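PDB 1ZX2: UBP3-associated protein BRE5 from Saccharomyces cerevisiae, which works with the deubiquitinase UBP3 to cleave ubiquitin, and is represented here by its NTF2-like domain. Local coordinates for residues Leu82-Ile87 with Ile101-Glu106. Residues are numbered along the deposited sequence; the frame is centred on the assembly and turned at random.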
# COMPACT_ATOMS: atom_id res chain seq x y z
N LEU A 82 7.14 -0.77 18.15
CA LEU A 82 7.00 -1.11 16.75
C LEU A 82 8.33 -1.55 16.12
O LEU A 82 9.34 -0.97 16.38
CB LEU A 82 6.45 0.14 16.05
CG LEU A 82 6.57 0.24 14.53
CD1 LEU A 82 5.19 0.54 14.00
CD2 LEU A 82 7.55 1.31 14.11
N LYS A 83 8.31 -2.57 15.28
CA LYS A 83 9.51 -3.02 14.54
C LYS A 83 9.08 -3.32 13.09
O LYS A 83 8.11 -4.00 12.86
CB LYS A 83 10.17 -4.23 15.27
CG LYS A 83 10.55 -5.49 14.45
CD LYS A 83 10.98 -6.71 15.36
CE LYS A 83 11.89 -7.77 14.65
NZ LYS A 83 11.13 -8.96 14.07
N LEU A 84 9.78 -2.76 12.13
CA LEU A 84 9.53 -3.01 10.72
C LEU A 84 10.33 -4.20 10.25
O LEU A 84 11.50 -4.26 10.50
CB LEU A 84 9.88 -1.79 9.89
CG LEU A 84 9.11 -0.55 10.40
CD1 LEU A 84 9.50 0.68 9.56
CD2 LEU A 84 7.60 -0.75 10.37
N ASP A 85 9.65 -5.17 9.66
CA ASP A 85 10.23 -6.33 8.99
C ASP A 85 10.48 -6.14 7.49
O ASP A 85 11.51 -6.56 7.00
CB ASP A 85 9.30 -7.53 9.16
CG ASP A 85 9.21 -8.01 10.61
OD1 ASP A 85 8.08 -8.29 11.08
OD2 ASP A 85 10.23 -8.12 11.33
N THR A 86 9.52 -5.55 6.76
CA THR A 86 9.75 -5.17 5.36
C THR A 86 9.33 -3.71 5.10
O THR A 86 8.37 -3.20 5.71
CB THR A 86 9.01 -6.10 4.40
OG1 THR A 86 7.59 -5.97 4.59
CG2 THR A 86 9.28 -7.57 4.75
N ILE A 87 10.04 -3.08 4.18
CA ILE A 87 9.76 -1.74 3.71
C ILE A 87 9.92 -1.75 2.17
O ILE A 87 10.96 -2.03 1.71
CB ILE A 87 10.70 -0.71 4.30
CG1 ILE A 87 10.64 -0.67 5.85
CG2 ILE A 87 10.31 0.68 3.71
CD1 ILE A 87 11.76 0.16 6.46
N ILE A 101 4.67 3.74 -0.27
CA ILE A 101 5.36 2.90 0.70
C ILE A 101 4.45 1.86 1.22
O ILE A 101 3.29 2.18 1.58
CB ILE A 101 5.83 3.78 1.93
CG1 ILE A 101 6.73 4.90 1.47
CG2 ILE A 101 6.64 2.98 2.90
CD1 ILE A 101 7.17 5.90 2.51
N MET A 102 4.94 0.61 1.36
CA MET A 102 4.20 -0.42 2.07
C MET A 102 5.17 -0.98 3.07
O MET A 102 6.28 -1.35 2.68
CB MET A 102 3.72 -1.55 1.14
CG MET A 102 2.77 -2.60 1.80
SD MET A 102 2.19 -3.96 0.64
CE MET A 102 3.60 -4.88 0.82
N ALA A 103 4.80 -1.04 4.33
CA ALA A 103 5.67 -1.59 5.35
C ALA A 103 4.89 -2.63 6.14
O ALA A 103 3.67 -2.47 6.36
CB ALA A 103 6.20 -0.49 6.27
N THR A 104 5.54 -3.74 6.50
CA THR A 104 4.96 -4.69 7.41
C THR A 104 5.83 -4.76 8.64
O THR A 104 7.02 -4.37 8.60
CB THR A 104 4.79 -6.09 6.79
OG1 THR A 104 6.05 -6.71 6.49
CG2 THR A 104 4.03 -5.99 5.43
N GLY A 105 5.28 -5.28 9.71
CA GLY A 105 6.03 -5.47 10.93
C GLY A 105 5.16 -5.89 12.09
O GLY A 105 4.07 -6.50 11.88
N GLU A 106 5.67 -5.60 13.30
CA GLU A 106 5.04 -5.99 14.55
C GLU A 106 4.88 -4.78 15.43
O GLU A 106 5.68 -3.89 15.42
CB GLU A 106 5.87 -7.08 15.23
CG GLU A 106 6.00 -8.36 14.40
CD GLU A 106 6.61 -9.54 15.17
OE1 GLU A 106 5.89 -10.57 15.38
OE2 GLU A 106 7.80 -9.45 15.53
O HOH W 1 6.79 -4.19 2.66
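Gly105 CA lies obliquely above the plane of the Asp85 carboxylate, nearest to OD1, at 3.5 Å. Lys83 NZ donates to Asp85 OD2 at 3.0 Å, where it meets the syn lone pair, on the side of the other oxygen. OD1 forms a salt bridge with Lys116 of strand 115-125, so each carboxylate oxygen has a cation. Glu106 lies alongside Lys83 and points the same way. Its carboxylate meets the ammonium by OE2 in a long salt bridge, 3.7 Å from Lys83 NZ. A bend at the end of the lysine chain (chi4 -96°) lets NZ reach both acids, where it probably offsets their mutual repulsion. Lys83 and Glu106 also pair through two backbone hydrogen bonds.

The segments are neighbouring strands of the hairpin 80-92 and 98-109 in the NTF2-like sheet. The pairing is antiparallel and broken by a classic beta bulge. Asp85 and Thr86 both face Thr104, whose carbonyl oxygen receives Asp85 N at 2.9 Å and, weakly, Thr86 N at 3.3 Å. Gly105 has no side chain here, and its CA-H makes a contact with Lys83 O, 3.2 Å from CA.

Past the bulge, the Thr86 and Thr104 side chains cross at an angle, and their OG1 atoms are 2.6 Å apart in a hydrogen bond. Both hydroxyls sit between backbone N and carbonyl carbon (chi1 64° and 66°), which brings them together. A water joins Thr86 OG1 to Met102 O. Thr86 also packs on Arg140 of the second subunit, and Thr104 on Cys118 of that subunit. On the other face, Ala103 CB meets Leu84 CD2 at 4.3 Å. Ile87 packs against Ala103 and Ile101 there, and reaches Phe11 and Leu14 of helix 6-23.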